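Local coordinates for protein Emp47p (form2) (Saccharomyces cerevisiae, PDB 2A6Z) that acts as a calcium-independent cargo receptor with a carbohydrate-recognition domain, involved in glycoprotein secretion and required for Emp46p to leave the endoplasmic reticulum, at residues G76-G81 with N205-S210; Q97-P102 with Q109-N114; L171-Q174 with C180-T183. One frame throughout, in Å; residues are numbered along the deposited sequence.

Interaction 1 (G76-G81 with N205-S210)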
loop_
_atom_site.group_PDB
_atom_site.type_symbol
_atom_site.label_atom_id
_atom_site.label_comp_id
_atom_site.label_asym_id
_atom_site.label_seq_id
_atom_site.Cartn_x
_atom_site.Cartn_y
_atom_site.Cartn_z
ATOM N N GLY A 76 -4.624 11.647 16.024
ATOM C CA GLY A 76 -5.502 12.768 15.671
ATOM C C GLY A 76 -5.760 12.738 14.154
ATOM O O GLY A 76 -5.083 12.184 13.340
ATOM N N GLN A 77 -6.879 13.279 13.756
ATOM C CA GLN A 77 -7.186 13.368 12.326
ATOM C C GLN A 77 -6.208 14.221 11.589
ATOM O O GLN A 77 -5.829 15.308 12.013
ATOM C CB GLN A 77 -8.618 13.905 12.181
ATOM C CG GLN A 77 -8.975 13.798 10.654
ATOM C CD GLN A 77 -10.491 14.203 10.680
ATOM O OE1 GLN A 77 -11.161 14.320 9.707
ATOM N NE2 GLN A 77 -10.951 14.319 11.948
ATOM N N THR A 78 -5.727 13.801 10.448
ATOM C CA THR A 78 -4.785 14.599 9.641
ATOM C C THR A 78 -5.193 14.355 8.226
ATOM O O THR A 78 -6.011 13.459 7.942
ATOM C CB THR A 78 -3.325 14.127 9.796
ATOM O OG1 THR A 78 -3.109 13.003 9.017
ATOM C CG2 THR A 78 -2.945 14.070 11.244
ATOM N N ASP A 79 -4.614 15.102 7.272
ATOM C CA ASP A 79 -4.790 14.857 5.867
ATOM C C ASP A 79 -3.670 13.982 5.272
ATOM O O ASP A 79 -3.563 13.847 4.064
ATOM C CB ASP A 79 -5.012 16.169 5.100
ATOM C CG ASP A 79 -3.796 17.090 5.150
ATOM O OD1 ASP A 79 -2.695 16.687 5.414
ATOM O OD2 ASP A 79 -3.999 18.328 4.932
ATOM N N GLY A 80 -2.887 13.369 6.162
ATOM C CA GLY A 80 -1.883 12.393 5.744
ATOM C C GLY A 80 -2.563 11.044 5.383
ATOM O O GLY A 80 -3.764 10.883 5.430
ATOM N N GLY A 81 -1.701 10.081 5.059
ATOM C CA GLY A 81 -2.186 8.721 4.813
ATOM C C GLY A 81 -1.111 7.900 4.164
ATOM O O GLY A 81 -0.048 8.425 3.762
ATOM N N ASN A 205 -1.634 20.250 12.432
ATOM C CA ASN A 205 -1.098 20.317 13.769
ATOM C C ASN A 205 0.403 20.114 13.814
ATOM O O ASN A 205 0.878 19.700 14.864
ATOM C CB ASN A 205 -1.832 19.301 14.635
ATOM C CG ASN A 205 -3.244 19.643 14.988
ATOM O OD1 ASN A 205 -3.524 20.859 15.103
ATOM N ND2 ASN A 205 -4.108 18.641 15.164
ATOM N N ASN A 206 1.158 20.393 12.778
ATOM C CA ASN A 206 2.606 20.109 12.755
ATOM C C ASN A 206 2.882 18.695 13.225
ATOM O O ASN A 206 3.856 18.364 13.905
ATOM C CB ASN A 206 3.362 21.147 13.612
ATOM C CG ASN A 206 3.631 22.447 12.864
ATOM O OD1 ASN A 206 3.540 22.611 11.637
ATOM N ND2 ASN A 206 3.935 23.382 13.729
ATOM N N ASN A 207 1.963 17.757 12.856
ATOM C CA ASN A 207 2.142 16.374 13.281
ATOM C C ASN A 207 3.402 15.781 12.650
ATOM O O ASN A 207 3.867 16.163 11.587
ATOM C CB ASN A 207 0.907 15.480 12.887
ATOM C CG ASN A 207 0.940 15.083 11.419
ATOM O OD1 ASN A 207 1.465 13.999 11.119
ATOM N ND2 ASN A 207 0.392 15.877 10.516
ATOM N N ALA A 208 3.912 14.753 13.341
ATOM C CA ALA A 208 5.030 13.962 12.868
ATOM C C ALA A 208 4.658 12.486 12.769
ATOM O O ALA A 208 5.425 11.600 13.172
ATOM C CB ALA A 208 6.276 14.126 13.777
ATOM N N GLU A 209 3.433 12.200 12.307
ATOM C CA GLU A 209 3.060 10.793 12.171
ATOM C C GLU A 209 4.076 10.080 11.302
ATOM O O GLU A 209 4.448 10.547 10.220
ATOM C CB GLU A 209 1.654 10.741 11.498
ATOM C CG GLU A 209 1.092 9.298 11.508
ATOM C CD GLU A 209 -0.412 9.201 11.230
ATOM O OE1 GLU A 209 -1.035 10.236 10.834
ATOM O OE2 GLU A 209 -0.955 8.084 11.359
ATOM N N SER A 210 4.478 8.892 11.819
ATOM C CA SER A 210 5.554 8.129 11.156
ATOM C C SER A 210 4.996 6.826 10.614
ATOM O O SER A 210 4.713 5.911 11.414
ATOM C CB SER A 210 6.677 7.893 12.185
ATOM O OG SER A 210 7.776 7.291 11.514
HETATM O O HOH W 1 -0.483 12.323 9.246
#

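Interaction 2 (Q97-P102 with Q109-N114)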
loop_
_atom_site.group_PDB
_atom_site.type_symbol
_atom_site.label_atom_id
_atom_site.label_comp_id
_atom_site.label_asym_id
_atom_site.label_seq_id
_atom_site.Cartn_x
_atom_site.Cartn_y
_atom_site.Cartn_z
ATOM N N GLN A 97 1.267 12.963 -7.010
ATOM C CA GLN A 97 0.259 13.861 -6.516
ATOM C C GLN A 97 -0.801 13.271 -5.628
ATOM O O GLN A 97 -1.637 14.036 -5.083
ATOM C CB GLN A 97 -0.452 14.531 -7.707
ATOM C CG GLN A 97 0.452 15.388 -8.573
ATOM C CD GLN A 97 -0.311 16.060 -9.687
ATOM O OE1 GLN A 97 -1.000 17.074 -9.435
ATOM N NE2 GLN A 97 -0.303 15.467 -10.891
ATOM N N LEU A 98 -0.824 11.953 -5.418
ATOM C CA LEU A 98 -1.869 11.311 -4.604
ATOM C C LEU A 98 -1.184 10.489 -3.517
ATOM O O LEU A 98 -0.661 9.412 -3.776
ATOM C CB LEU A 98 -2.722 10.427 -5.529
ATOM C CG LEU A 98 -3.851 9.630 -4.817
ATOM C CD1 LEU A 98 -4.777 10.578 -4.056
ATOM C CD2 LEU A 98 -4.577 8.815 -5.862
ATOM N N TYR A 99 -1.112 11.069 -2.294
ATOM C CA TYR A 99 -0.379 10.426 -1.197
ATOM C C TYR A 99 1.012 10.026 -1.651
ATOM O O TYR A 99 1.570 8.960 -1.281
ATOM C CB TYR A 99 -1.134 9.165 -0.585
ATOM C CG TYR A 99 -2.465 9.632 -0.028
ATOM C CD1 TYR A 99 -2.550 10.121 1.265
ATOM C CD2 TYR A 99 -3.610 9.677 -0.807
ATOM C CE1 TYR A 99 -3.739 10.584 1.785
ATOM C CE2 TYR A 99 -4.806 10.155 -0.303
ATOM C CZ TYR A 99 -4.847 10.619 1.005
ATOM O OH TYR A 99 -6.075 11.089 1.463
ATOM N N ASN A 100 1.684 10.922 -2.382
ATOM C CA ASN A 100 3.051 10.703 -2.887
ATOM C C ASN A 100 3.172 9.524 -3.839
ATOM O O ASN A 100 4.261 9.007 -4.017
ATOM C CB ASN A 100 4.035 10.621 -1.709
ATOM C CG ASN A 100 5.494 10.720 -2.215
ATOM O OD1 ASN A 100 5.803 11.631 -3.020
ATOM N ND2 ASN A 100 6.342 9.841 -1.752
ATOM N N GLY A 101 2.067 9.192 -4.488
ATOM C CA GLY A 101 1.971 8.237 -5.553
ATOM C C GLY A 101 1.109 8.788 -6.691
ATOM O O GLY A 101 0.784 9.975 -6.695
ATOM N N PRO A 102 0.821 7.962 -7.686
ATOM C CA PRO A 102 0.260 8.488 -8.937
ATOM C C PRO A 102 -1.225 8.779 -8.873
ATOM O O PRO A 102 -2.029 7.916 -8.601
ATOM C CB PRO A 102 0.575 7.372 -9.944
ATOM C CG PRO A 102 0.582 6.120 -9.060
ATOM C CD PRO A 102 1.233 6.558 -7.794
ATOM N N GLN A 109 -5.544 1.295 -5.797
ATOM C CA GLN A 109 -4.963 1.970 -4.665
ATOM C C GLN A 109 -5.691 1.484 -3.398
ATOM O O GLN A 109 -6.923 1.506 -3.347
ATOM C CB GLN A 109 -5.168 3.491 -4.807
ATOM C CG GLN A 109 -4.631 4.297 -3.632
ATOM C CD GLN A 109 -5.257 5.683 -3.493
ATOM O OE1 GLN A 109 -6.271 6.002 -4.083
ATOM N NE2 GLN A 109 -4.627 6.525 -2.714
ATOM N N LEU A 110 -4.921 1.105 -2.386
ATOM C CA LEU A 110 -5.502 0.838 -1.041
ATOM C C LEU A 110 -5.014 1.966 -0.144
ATOM O O LEU A 110 -3.802 2.117 0.045
ATOM C CB LEU A 110 -5.043 -0.508 -0.482
ATOM C CG LEU A 110 -5.430 -1.706 -1.322
ATOM C CD1 LEU A 110 -4.869 -2.992 -0.721
ATOM C CD2 LEU A 110 -6.938 -1.850 -1.460
ATOM N N LEU A 111 -5.962 2.726 0.387
ATOM C CA LEU A 111 -5.637 3.906 1.191
ATOM C C LEU A 111 -5.991 3.652 2.653
ATOM O O LEU A 111 -7.156 3.311 2.949
ATOM C CB LEU A 111 -6.431 5.120 0.697
ATOM C CG LEU A 111 -6.278 6.395 1.549
ATOM C CD1 LEU A 111 -4.848 6.917 1.537
ATOM C CD2 LEU A 111 -7.234 7.462 1.003
ATOM N N VAL A 112 -5.034 3.836 3.549
ATOM C CA VAL A 112 -5.285 3.857 4.976
ATOM C C VAL A 112 -5.134 5.307 5.429
ATOM O O VAL A 112 -4.090 5.937 5.273
ATOM C CB VAL A 112 -4.341 2.906 5.739
ATOM C CG1 VAL A 112 -4.520 3.079 7.231
ATOM C CG2 VAL A 112 -4.564 1.467 5.294
ATOM N N ASP A 113 -6.230 5.851 5.974
ATOM C CA ASP A 113 -6.225 7.256 6.421
ATOM C C ASP A 113 -7.378 7.453 7.360
ATOM O O ASP A 113 -8.185 6.545 7.646
ATOM C CB ASP A 113 -6.203 8.263 5.267
ATOM C CG ASP A 113 -7.600 8.689 4.831
ATOM O OD1 ASP A 113 -8.445 7.801 4.580
ATOM O OD2 ASP A 113 -7.848 9.927 4.802
ATOM N N ASN A 114 -7.497 8.695 7.891
ATOM C CA ASN A 114 -8.540 8.953 8.875
ATOM C C ASN A 114 -9.281 10.267 8.587
ATOM O O ASN A 114 -10.006 10.739 9.470
ATOM C CB ASN A 114 -8.013 8.905 10.295
ATOM C CG ASN A 114 -7.133 10.073 10.686
ATOM O OD1 ASN A 114 -7.007 11.033 9.948
ATOM N ND2 ASN A 114 -6.506 9.932 11.848
HETATM O O HOH W 2 -6.061 11.836 4.090
#

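Interaction 3 (L171-Q174 with C180-T183)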
loop_
_atom_site.group_PDB
_atom_site.type_symbol
_atom_site.label_atom_id
_atom_site.label_comp_id
_atom_site.label_asym_id
_atom_site.label_seq_id
_atom_site.Cartn_x
_atom_site.Cartn_y
_atom_site.Cartn_z
ATOM N N LEU A 171 -11.166 -10.533 -5.524
ATOM C CA LEU A 171 -10.194 -9.589 -4.913
ATOM C C LEU A 171 -10.625 -9.436 -3.456
ATOM O O LEU A 171 -11.764 -9.030 -3.212
ATOM C CB LEU A 171 -10.242 -8.264 -5.638
ATOM C CG LEU A 171 -9.420 -7.150 -5.023
ATOM C CD1 LEU A 171 -7.903 -7.492 -5.043
ATOM C CD2 LEU A 171 -9.659 -5.838 -5.775
ATOM N N LYS A 172 -9.731 -9.747 -2.538
ATOM C CA LYS A 172 -10.056 -9.688 -1.122
ATOM C C LYS A 172 -8.915 -8.984 -0.401
ATOM O O LYS A 172 -7.740 -9.158 -0.730
ATOM C CB LYS A 172 -10.271 -11.097 -0.566
ATOM C CG LYS A 172 -10.600 -11.147 0.923
ATOM C CD LYS A 172 -11.148 -12.477 1.328
ATOM C CE LYS A 172 -10.120 -13.518 1.316
ATOM N NZ LYS A 172 -10.802 -14.753 1.801
ATOM N N VAL A 173 -9.307 -8.187 0.595
ATOM C CA VAL A 173 -8.361 -7.586 1.508
ATOM C C VAL A 173 -8.740 -8.026 2.938
ATOM O O VAL A 173 -9.895 -7.894 3.324
ATOM C CB VAL A 173 -8.358 -6.057 1.390
ATOM C CG1 VAL A 173 -7.473 -5.428 2.456
ATOM C CG2 VAL A 173 -7.921 -5.656 -0.016
ATOM N N GLN A 174 -7.739 -8.525 3.654
ATOM C CA GLN A 174 -7.848 -8.852 5.079
ATOM C C GLN A 174 -6.930 -7.928 5.858
ATOM O O GLN A 174 -5.882 -7.507 5.360
ATOM C CB GLN A 174 -7.421 -10.300 5.313
ATOM C CG GLN A 174 -8.385 -11.321 4.658
ATOM C CD GLN A 174 -7.670 -12.666 4.502
ATOM O OE1 GLN A 174 -6.858 -12.805 3.604
ATOM N NE2 GLN A 174 -7.914 -13.595 5.368
ATOM N N CYS A 180 -11.685 -7.458 5.387
ATOM C CA CYS A 180 -12.016 -6.052 5.288
ATOM C C CYS A 180 -13.066 -5.841 4.194
ATOM O O CYS A 180 -14.142 -5.315 4.445
ATOM C CB CYS A 180 -10.735 -5.265 5.023
ATOM S SG CYS A 180 -10.939 -3.487 4.710
ATOM N N PHE A 181 -12.734 -6.349 2.986
ATOM C CA PHE A 181 -13.709 -6.311 1.908
ATOM C C PHE A 181 -13.348 -7.416 0.908
ATOM O O PHE A 181 -12.238 -7.893 0.861
ATOM C CB PHE A 181 -13.798 -4.931 1.241
ATOM C CG PHE A 181 -12.550 -4.458 0.468
ATOM C CD1 PHE A 181 -12.213 -4.977 -0.781
ATOM C CD2 PHE A 181 -11.765 -3.440 0.994
ATOM C CE1 PHE A 181 -11.144 -4.516 -1.513
ATOM C CE2 PHE A 181 -10.641 -2.944 0.241
ATOM C CZ PHE A 181 -10.398 -3.496 -1.012
ATOM N N GLN A 182 -14.327 -7.727 0.058
ATOM C CA GLN A 182 -14.045 -8.589 -1.101
ATOM C C GLN A 182 -15.001 -8.246 -2.221
ATOM O O GLN A 182 -16.112 -7.744 -1.997
ATOM C CB GLN A 182 -14.131 -10.080 -0.753
ATOM C CG GLN A 182 -15.531 -10.571 -0.433
ATOM C CD GLN A 182 -15.554 -12.059 -0.159
ATOM O OE1 GLN A 182 -14.834 -12.529 0.700
ATOM N NE2 GLN A 182 -16.407 -12.760 -0.909
ATOM N N THR A 183 -14.588 -8.572 -3.447
ATOM C CA THR A 183 -15.436 -8.303 -4.625
ATOM C C THR A 183 -14.975 -9.177 -5.774
ATOM O O THR A 183 -13.814 -9.586 -5.848
ATOM C CB THR A 183 -15.333 -6.816 -5.020
ATOM O OG1 THR A 183 -16.270 -6.552 -6.111
ATOM C CG2 THR A 183 -13.943 -6.406 -5.518
HETATM O O HOH W 3 -13.471 -15.112 0.758
#

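Interaction 1 (G76-G81 with N205-S210)
Thr78 faces Asn207 and Glu209 across the gap between two irregular loops whose backbones keep well apart, the nearest alpha carbons, Thr78 CA and Asn205 CA, lying 8.0 Å from each other. Side chains and one water therefore span the gap. The methyl of Thr78 rests over the flat of the Asn207 amide, with CG2 3.9 Å from ND2, while its hydroxyl turns toward the carboxylate. Water 1 fills that interval: it lies 2.7 Å from Thr78 OG1 and equally far from Glu209 OE1, to which it donates. Threonine suits the site because one branch packs and the other is polar. OG1 also accepts from Gly80 N at 2.9 Å, closing an ST turn. Asn207 forms the matching Asx turn: with CG placed between the backbone N and the carbonyl carbon (chi1 79°), OD1 curls back to accept from Glu209 N at 2.9 Å. Its ND2 bonds to the backbone oxygens of Asn201 and Val204, so the amide is gripped at both ends. The extended Glu209 chain carries its carboxylate inward, where OE2 meets the hydroxyl of Ser71. Both loops cross from one sheet of the sandwich to the other: loop 76-81 leads from strand 63-72 into strand 81-88, while loop 205-210 connects strand 192-200 to strand 210-220. Backbone bonds of Gly81 with Gln200 and Ser210 with Val72 anchor the loop ends to neighbouring strands.

Interaction 2 (Q97-P102 with Q109-N114)
The side chains of Leu98 and Gln109 approach from opposite directions, Leu98 CD2 3.7 Å from Gln109 OE1, and the branched end of the leucine packs obliquely against the amide, whose NE2 bonds to the hydroxyl of Ser83. Leu98 also opens a type I' turn that closes at Gly101, with Gly101 N 2.8 Å from Leu98 O. Tyr99 takes a left-handed backbone conformation; its CG, beside the backbone N and anti to the carbonyl carbon (chi1 -61°), turns the ring over Leu111. One face takes a leucine methyl in a CH-pi contact: Leu111 CD1 stands 3.6 Å from the centroid of the Tyr99 ring, 5° off the normal. Farther out, Tyr99 OH donates to water 2 at 2.7 Å, which donates in turn to Asp113 OD2. Tyr139 OH and Asn115 N also bond that oxygen, so the water-linked phenol adds to a carboxylate oxygen held by three hydrogen bonds. Asn100 fills the second left-handed turn position, which asparagine tolerates well, and its ND2 ties the turn to Glu30 and Gly49. The turn thus packs on the face of a lectin beta-sandwich sheet turned away from the other sheet, against strand 108-113, with strands 81-88 and 121-128 flanking it and Pro102 touching Trp52 of strand 48-58.

Interaction 3 (L171-Q174 with C180-T183)
Leu171 and Thr183 exchange two backbone hydrogen bonds, Leu171 N to Thr183 O at 2.8 Å and Thr183 N to Leu171 O at 2.9 Å, within an antiparallel beta hairpin that finishes one sheet of the lectin beta sandwich. Val173 N then bonds to Phe181 O, after which the regular pairing gives way to a classic beta bulge: Cys180 and Phe181 both face Val173, and the single Val173 O accepts from Cys180 N at 2.8 Å and, more loosely, from Phe181 N at 3.2 Å. Between the hydrogen-bonded pairs, Lys172 and Gln182 form a non-hydrogen-bonded pair. Their side chains run alongside each other on the same face, and water 3 joins their polar ends, accepting from Lys172 NZ and donating to Gln182 OE1, each at 2.9 Å. Long polar chains suit this face, since their methylene groups lie against each other while their ends meet water. The other face is mainly apolar, carrying Leu171, Val173 and Phe181, with Thr183 at its edge. Leu171 packs on Val161 and Tyr163 of strand 153-164, the inner neighbour of the hairpin, while Val173 and Phe181 press on Leu110 and Leu122 of the opposite sheet. At the bulge, Cys180 makes a disulfide with Cys146 in strand 144-147, an outermost strand of that opposite sheet, so a covalent bond joins the two layers at their margins. Phe181 has CG set between the backbone N and the carbonyl carbon (chi1 66°), which leans the ring toward Val173. The valine lies over one ring face, displaced toward the rim, with its CB 4.1 Å from the centroid and its methyl CG2 3.4 Å from Phe181 CZ.

Backbone pairing at a sheet edge holds interaction 3, with one face mainly apolar and the other meeting water, whereas interactions 1 and 2 are buried side-chain contacts with no direct hydrogen bond between their segments, each bridged by a water to a carboxylate. Interactions 1 and 2 meet at Asn114, whose ND2 and OD1 probably bond to Gly76 O and Thr78 N, linking loop 76-81 to the end of strand 108-113. The same strand serves interaction 3 from its other side, where Leu110 packs on Val173 and Phe181 between the sheets. Interactions 1 and 3 do not touch, their nearest atoms being about 15 Å apart.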